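Local atomic coordinates of organic hydroperoxide resistance protein (Elizabethkingia anophelis NUHP1, PDB entry 6D9N), a protein that probably protects the cell by reducing organic hydroperoxides through a thiol-based reaction. Residues R39-K42 with G43-G46; D50-N53 with P54-F58; L72-S76 with A77-T81. One frame throughout, in Å; residues are numbered along the deposited sequence.

Interaction 1: R39-K42 with G43-G46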
loop_
_atom_site.group_PDB
_atom_site.type_symbol
_atom_site.label_atom_id
_atom_site.label_comp_id
_atom_site.label_asym_id
_atom_site.label_seq_id
_atom_site.Cartn_x
_atom_site.Cartn_y
_atom_site.Cartn_z
ATOM N N ARG B 39 -10.529 10.748 -2.056
ATOM C CA ARG B 39 -11.929 10.783 -2.496
ATOM C C ARG B 39 -12.172 9.564 -3.379
ATOM O O ARG B 39 -11.238 9.021 -3.988
ATOM C CB ARG B 39 -12.227 12.017 -3.340
ATOM C CG ARG B 39 -12.094 13.371 -2.637
ATOM C CD ARG B 39 -13.185 13.573 -1.549
ATOM N NE ARG B 39 -13.090 14.903 -0.962
ATOM C CZ ARG B 39 -12.299 15.260 0.042
ATOM N NH1 ARG B 39 -11.489 14.371 0.643
ATOM N NH2 ARG B 39 -12.313 16.523 0.469
ATOM N N TYR B 40 -13.415 9.140 -3.482
ATOM C CA TYR B 40 -13.742 8.123 -4.474
ATOM C C TYR B 40 -13.543 8.684 -5.875
ATOM O O TYR B 40 -13.971 9.812 -6.154
ATOM C CB TYR B 40 -15.189 7.620 -4.285
ATOM C CG TYR B 40 -15.383 6.818 -2.981
ATOM C CD1 TYR B 40 -14.650 5.655 -2.740
ATOM C CD2 TYR B 40 -16.243 7.239 -1.984
ATOM C CE1 TYR B 40 -14.804 4.922 -1.543
ATOM C CE2 TYR B 40 -16.416 6.528 -0.801
ATOM C CZ TYR B 40 -15.681 5.376 -0.586
ATOM O OH TYR B 40 -15.836 4.670 0.597
ATOM N N PRO B 41 -12.887 7.943 -6.767
ATOM C CA PRO B 41 -12.683 8.419 -8.132
ATOM C C PRO B 41 -13.983 8.296 -8.916
ATOM O O PRO B 41 -14.918 7.616 -8.509
ATOM C CB PRO B 41 -11.620 7.459 -8.670
ATOM C CG PRO B 41 -11.914 6.183 -7.956
ATOM C CD PRO B 41 -12.246 6.626 -6.550
ATOM N N LYS B 42 -14.016 8.962 -10.070
ATOM C CA LYS B 42 -15.223 8.981 -10.885
ATOM C C LYS B 42 -15.668 7.570 -11.245
ATOM O O LYS B 42 -16.870 7.255 -11.202
ATOM C CB LYS B 42 -14.954 9.821 -12.128
ATOM C CG LYS B 42 -16.152 10.185 -12.947
ATOM C CD LYS B 42 -15.917 11.524 -13.662
ATOM C CE LYS B 42 -14.627 11.510 -14.466
ATOM N NZ LYS B 42 -14.853 11.470 -15.960
ATOM N N GLY B 43 -14.702 6.682 -11.534
ATOM C CA GLY B 43 -15.097 5.362 -11.961
ATOM C C GLY B 43 -15.728 4.530 -10.873
ATOM O O GLY B 43 -16.334 3.489 -11.184
ATOM N N LEU B 44 -15.605 4.953 -9.608
ATOM C CA LEU B 44 -16.267 4.282 -8.491
ATOM C C LEU B 44 -17.483 5.055 -7.990
ATOM O O LEU B 44 -17.974 4.756 -6.893
ATOM C CB LEU B 44 -15.287 3.995 -7.344
ATOM C CG LEU B 44 -14.131 3.046 -7.699
ATOM C CD1 LEU B 44 -13.180 2.794 -6.534
ATOM C CD2 LEU B 44 -14.670 1.714 -8.246
ATOM N N GLY B 45 -17.977 6.032 -8.765
ATOM C CA GLY B 45 -19.141 6.823 -8.397
ATOM C C GLY B 45 -18.816 8.158 -7.785
ATOM O O GLY B 45 -19.751 8.857 -7.326
ATOM N N GLY B 46 -17.532 8.553 -7.766
ATOM C CA GLY B 46 -17.157 9.817 -7.173
ATOM C C GLY B 46 -17.402 11.008 -8.086
ATOM O O GLY B 46 -17.864 10.882 -9.216
HETATM O O HOH W 1 -19.003 9.001 -10.960
#

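Interaction 2: D50-N53 with P54-F58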
loop_
_atom_site.group_PDB
_atom_site.type_symbol
_atom_site.label_atom_id
_atom_site.label_comp_id
_atom_site.label_asym_id
_atom_site.label_seq_id
_atom_site.Cartn_x
_atom_site.Cartn_y
_atom_site.Cartn_z
ATOM N N ASP B 50 -9.835 14.295 -9.293
ATOM C CA ASP B 50 -8.848 15.274 -8.861
ATOM C C ASP B 50 -8.031 14.849 -7.649
ATOM O O ASP B 50 -7.029 15.516 -7.350
ATOM C CB ASP B 50 -9.524 16.600 -8.512
ATOM C CG ASP B 50 -10.142 17.296 -9.710
ATOM O OD1 ASP B 50 -9.798 17.001 -10.864
ATOM O OD2 ASP B 50 -10.975 18.179 -9.477
ATOM N N TYR B 51 -8.420 13.783 -6.947
ATOM C CA TYR B 51 -7.805 13.465 -5.657
ATOM C C TYR B 51 -7.270 12.035 -5.618
ATOM O O TYR B 51 -7.656 11.156 -6.407
ATOM C CB TYR B 51 -8.766 13.748 -4.478
ATOM C CG TYR B 51 -9.236 15.180 -4.541
ATOM C CD1 TYR B 51 -10.477 15.497 -5.074
ATOM C CD2 TYR B 51 -8.420 16.227 -4.139
ATOM C CE1 TYR B 51 -10.898 16.828 -5.208
ATOM C CE2 TYR B 51 -8.823 17.541 -4.282
ATOM C CZ TYR B 51 -10.065 17.836 -4.807
ATOM O OH TYR B 51 -10.419 19.154 -4.981
ATOM N N ALA B 52 -6.387 11.812 -4.641
ATOM C CA ALA B 52 -5.837 10.485 -4.406
ATOM C C ALA B 52 -6.909 9.535 -3.861
ATOM O O ALA B 52 -8.029 9.936 -3.523
ATOM C CB ALA B 52 -4.665 10.593 -3.425
ATOM N N ASN B 53 -6.569 8.247 -3.810
ATOM C CA ASN B 53 -7.439 7.211 -3.260
ATOM C C ASN B 53 -6.549 6.051 -2.845
ATOM O O ASN B 53 -5.339 6.050 -3.158
ATOM C CB ASN B 53 -8.538 6.808 -4.276
ATOM C CG ASN B 53 -7.956 6.398 -5.629
ATOM O OD1 ASN B 53 -7.087 5.531 -5.692
ATOM N ND2 ASN B 53 -8.393 7.036 -6.723
ATOM N N PRO B 54 -7.070 5.093 -2.084
ATOM C CA PRO B 54 -6.186 4.021 -1.597
ATOM C C PRO B 54 -5.628 3.130 -2.691
ATOM O O PRO B 54 -4.542 2.555 -2.522
ATOM C CB PRO B 54 -7.033 3.289 -0.564
ATOM C CG PRO B 54 -8.157 4.304 -0.221
ATOM C CD PRO B 54 -8.423 5.022 -1.477
ATOM N N GLU B 55 -6.351 2.980 -3.803
ATOM C CA GLU B 55 -5.826 2.201 -4.929
ATOM C C GLU B 55 -4.583 2.864 -5.500
ATOM O O GLU B 55 -3.589 2.193 -5.810
ATOM C CB GLU B 55 -6.902 2.097 -6.017
ATOM C CG GLU B 55 -8.197 1.390 -5.628
ATOM C CD GLU B 55 -9.270 2.321 -5.017
ATOM O OE1 GLU B 55 -8.964 3.362 -4.448
ATOM O OE2 GLU B 55 -10.448 1.909 -5.011
ATOM N N MET B 56 -4.613 4.195 -5.627
ATOM C CA MET B 56 -3.486 4.971 -6.123
ATOM C C MET B 56 -2.317 4.918 -5.149
ATOM O O MET B 56 -1.146 4.843 -5.566
ATOM C CB MET B 56 -3.958 6.414 -6.343
ATOM C CG MET B 56 -2.884 7.288 -7.008
ATOM S SD MET B 56 -3.364 9.027 -7.079
ATOM C CE MET B 56 -4.852 8.950 -8.112
ATOM N N LEU B 57 -2.602 4.948 -3.851
ATOM C CA LEU B 57 -1.539 4.801 -2.858
ATOM C C LEU B 57 -0.897 3.423 -2.953
ATOM O O LEU B 57 0.317 3.286 -2.747
ATOM C CB LEU B 57 -2.093 5.064 -1.451
ATOM C CG LEU B 57 -2.396 6.527 -1.156
ATOM C CD1 LEU B 57 -3.322 6.653 0.072
ATOM C CD2 LEU B 57 -1.130 7.324 -0.970
ATOM N N PHE B 58 -1.689 2.393 -3.248
ATOM C CA PHE B 58 -1.126 1.063 -3.420
ATOM C C PHE B 58 -0.233 0.974 -4.649
ATOM O O PHE B 58 0.850 0.367 -4.593
ATOM C CB PHE B 58 -2.249 0.012 -3.491
ATOM C CG PHE B 58 -1.743 -1.393 -3.241
ATOM C CD1 PHE B 58 -1.320 -1.788 -1.974
ATOM C CD2 PHE B 58 -1.701 -2.326 -4.254
ATOM C CE1 PHE B 58 -0.818 -3.073 -1.731
ATOM C CE2 PHE B 58 -1.215 -3.621 -3.998
ATOM C CZ PHE B 58 -0.810 -3.978 -2.743
#

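Interaction 3: L72-S76 with A77-T81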
loop_
_atom_site.group_PDB
_atom_site.type_symbol
_atom_site.label_atom_id
_atom_site.label_comp_id
_atom_site.label_asym_id
_atom_site.label_seq_id
_atom_site.Cartn_x
_atom_site.Cartn_y
_atom_site.Cartn_z
ATOM N N LEU B 72 18.368 -2.530 -4.575
ATOM C CA LEU B 72 19.184 -3.229 -3.583
ATOM C C LEU B 72 19.820 -4.479 -4.183
ATOM O O LEU B 72 21.006 -4.781 -3.947
ATOM C CB LEU B 72 18.314 -3.559 -2.375
ATOM C CG LEU B 72 19.067 -4.223 -1.231
ATOM C CD1 LEU B 72 20.294 -3.397 -0.741
ATOM C CD2 LEU B 72 18.060 -4.466 -0.092
ATOM N N VAL B 73 19.035 -5.235 -4.945
ATOM C CA VAL B 73 19.543 -6.447 -5.588
ATOM C C VAL B 73 20.659 -6.105 -6.578
ATOM O O VAL B 73 21.694 -6.773 -6.626
ATOM C CB VAL B 73 18.372 -7.194 -6.258
ATOM C CG1 VAL B 73 18.854 -8.306 -7.208
ATOM C CG2 VAL B 73 17.434 -7.761 -5.211
ATOM N N ILE B 74 20.458 -5.071 -7.394
ATOM C CA ILE B 74 21.483 -4.635 -8.353
ATOM C C ILE B 74 22.782 -4.264 -7.639
ATOM O O ILE B 74 23.881 -4.677 -8.050
ATOM C CB ILE B 74 20.931 -3.471 -9.197
ATOM C CG1 ILE B 74 19.888 -3.988 -10.181
ATOM C CG2 ILE B 74 22.074 -2.765 -9.904
ATOM C CD1 ILE B 74 19.086 -2.855 -10.861
ATOM N N LYS B 75 22.679 -3.484 -6.552
ATOM C CA LYS B 75 23.890 -3.055 -5.863
ATOM C C LYS B 75 24.568 -4.229 -5.179
ATOM O O LYS B 75 25.812 -4.317 -5.171
ATOM C CB LYS B 75 23.547 -1.967 -4.839
ATOM C CG LYS B 75 23.108 -0.621 -5.447
ATOM C CD LYS B 75 24.223 0.074 -6.253
ATOM C CE LYS B 75 23.728 1.390 -6.920
ATOM N NZ LYS B 75 24.749 1.875 -7.922
ATOM N N SER B 76 23.791 -5.171 -4.663
ATOM C CA SER B 76 24.382 -6.341 -4.026
ATOM C C SER B 76 25.159 -7.183 -5.030
ATOM O O SER B 76 26.161 -7.818 -4.672
ATOM C CB SER B 76 23.292 -7.153 -3.310
ATOM O OG SER B 76 22.719 -6.385 -2.243
ATOM N N ALA B 77 24.727 -7.177 -6.293
ATOM C CA ALA B 77 25.360 -7.949 -7.360
ATOM C C ALA B 77 26.516 -7.208 -8.018
ATOM O O ALA B 77 27.257 -7.810 -8.805
ATOM C CB ALA B 77 24.319 -8.300 -8.435
ATOM N N LYS B 78 26.686 -5.930 -7.734
ATOM C CA LYS B 78 27.747 -5.135 -8.344
ATOM C C LYS B 78 27.627 -5.114 -9.875
ATOM O O LYS B 78 28.632 -5.042 -10.585
ATOM C CB LYS B 78 29.139 -5.513 -7.806
ATOM C CG LYS B 78 29.304 -4.936 -6.372
ATOM C CD LYS B 78 29.443 -3.356 -6.447
ATOM C CE LYS B 78 29.002 -2.534 -5.220
ATOM N NZ LYS B 78 27.553 -2.187 -5.182
ATOM N N ILE B 79 26.385 -5.133 -10.424
ATOM C CA ILE B 79 26.123 -5.121 -11.872
ATOM C C ILE B 79 25.859 -3.682 -12.310
ATOM O O ILE B 79 25.054 -2.969 -11.673
ATOM C CB ILE B 79 24.953 -6.063 -12.248
ATOM C CG1 ILE B 79 24.692 -6.057 -13.775
ATOM C CG2 ILE B 79 23.708 -5.692 -11.503
ATOM C CD1 ILE B 79 23.831 -7.235 -14.297
ATOM N N LYS B 80 26.489 -3.255 -13.405
ATOM C CA LYS B 80 26.246 -1.941 -13.991
ATOM C C LYS B 80 24.928 -1.926 -14.753
ATOM O O LYS B 80 24.703 -2.765 -15.633
ATOM C CB LYS B 80 27.367 -1.606 -14.981
ATOM C CG LYS B 80 27.246 -0.249 -15.625
ATOM C CD LYS B 80 28.351 -0.029 -16.673
ATOM C CE LYS B 80 28.217 1.320 -17.344
ATOM N NZ LYS B 80 29.252 1.491 -18.418
ATOM N N THR B 81 24.047 -0.989 -14.399
ATOM C CA THR B 81 22.796 -0.809 -15.128
ATOM C C THR B 81 22.533 0.671 -15.281
ATOM O O THR B 81 23.101 1.496 -14.552
ATOM C CB THR B 81 21.571 -1.421 -14.409
ATOM O OG1 THR B 81 21.075 -0.557 -13.381
ATOM C CG2 THR B 81 21.881 -2.733 -13.791
HETATM O O HOH W 2 25.511 -2.170 -8.890
#

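Interaction 1: R39-K42 with G43-G46
The carbonyl oxygen of Pro41 is gripped by two backbone N-H groups of the glycine-rich segment 43-46, in a Schellman-type arrangement that closes a short 3-10 turn in the loop between strand 35-38 and helix 54-77. Gly46 N reaches Pro41 O at 2.9 Å and Leu44 N reaches the same oxygen at 3.0 Å. The two donors come one on each face of the carbonyl plane, both well out of it, and neither bond is straight. One residue on, Gly45 N donates to Lys42 O at 2.9 Å, a straighter bond than either of the other two. The bonds from Leu44 and Gly45 span three residues each, the spacing of a single 3-10 turn, whereas the one from Gly46 spans five and brings the end of the turn back to its start.

Glycine fits the path closely. Gly45 has a positive phi of 98°, where a side chain would press on the preceding carbonyl oxygen, and the alpha carbon of Gly46 packs directly against Tyr40 O and Pro41 O.

Among the side chains, the ring of Pro41 and the isobutyl group of Leu44 make an apolar contact, crossing at a slant, with Pro41 CG 3.8 Å from Leu44 CG. The first torsion of Leu44 (chi1 -62°) sets CG beside its own backbone N and brings CD1 over Pro41 CG and CD. Tyr40 lays its CB near Gly46, while its hydroxyl is hydrogen-bonded to Ser68 of the second subunit. A water donates to both Lys42 O and Gly46 O, tying the start of the turn to its end. The C-H of Gly46 CA points almost straight at Tyr40 O, 3.3 Å away.

Interaction 2: D50-N53 with P54-F58
Asn53 OD1 accepts from Met56 N at 2.8 Å, so Asn53 is the N-cap of helix 54-77. The donor lies nearly along the C=O axis of the side-chain amide, and the N-H points at the oxygen with an angle of 155°. The backbone of Asn53 also takes part: its O accepts from Leu57 N at 3.0 Å in the carbonyl plane, the first i to i+4 bond of the helix. To reach Met56 N, the Asn53 side chain takes up a chi1 of 54°, which tucks CG between its backbone N and carbonyl carbon and turns the amide back over the first turn.

The carboxylate of Glu55 stands across this amide, the two planes 82° apart. Its OE1 lies 3.1 Å from Asn53 OD1, a meeting of two acceptors. Met56 stretches out with CG anti to its backbone N and bends only at its last torsion. Its sulfur thereby lies alongside Ala52, with SD 3.9 Å from Ala52 CA, and its methyl CE approaches Tyr51 O.

Further out, the other end of the Asn53 amide is held by the second subunit, ND2 being hydrogen-bonded to Tyr13 OH there. Pro54 O, in turn, takes a hydrogen bond from Tyr131 of the second subunit. The cap is thus built into the dimer interface. Within its own chain it is wedged between two sheets: Ala52 and Leu57 pack on Phe36 of strand 35-38, while Glu55 meets Ile92 of strand 85-94 and Phe58 reaches strand 100-109.

Interaction 3: L72-S76 with A77-T81
At Lys78 the backbone turns to a positive phi of 59° and leaves helix 54-77 in a Schellman motif, whose two bonds run from Lys78 N to Lys75 O at 3.2 Å and, long and weak, from Ile79 N to Ile74 O. Ala77 N to Val73 O, at 3.1 Å, is the last regular helix bond before it. A water donating to both Ile74 O and Ile79 O links the helix end to the outgoing chain.

Lys78 folds back on the helix it has just left. Bends at chi2 (-71°) and chi4 curl its chain over the end of the helix until NZ meets Lys75 O at 2.8 Å. The same oxygen takes Lys78 N from the opposite face of its plane, so one residue grips it twice. Before the turn, Ser76 OG donates to Leu72 O at 2.9 Å, joining Ser76 N on that oxygen from its other face.

On the apolar side, Ile74 sets its branch CG2 3.7 Å from Ile79 CG2 in one of the two conformers of Ile79, the side chains slanting across each other. Ile74 and Thr81 come together tip to tip, with Ile74 CG2 3.9 Å from Thr81 CG2. Helix 115-128 closes over this patch, Leu121 packing on Ile74 and Glu117 on Ile79.

Terminal carbonyls of a helix lack the N-H partners of a following turn, and the negative end of the helix dipole would probably favour a lysine there. The ammonium of Lys78 probably adds a charge-assisted bond to Lys75 O at this helix end, although Lys75 NZ, a like charge, lies only 5.6 Å from Lys78 NZ.

How the interactions relate
From the N terminus the three contacts follow in series, neither nesting nor crossing. Interaction 1 closes a tight turn soon after strand 35-38; interaction 2 ends the same connecting loop where helix 54-77 begins; interaction 3 finishes that helix and starts the loop toward strand 85-94. Interactions 1 and 2 touch: Arg39 N probably bonds to Ala52 O, and Leu44 packs on Glu55, so the loop is drawn together at its base. Both also meet the second subunit. Interaction 3 lies on the opposite side of the chain's centre, its centre about 31 Å from that of interaction 2, and the two cap opposite ends of one helix.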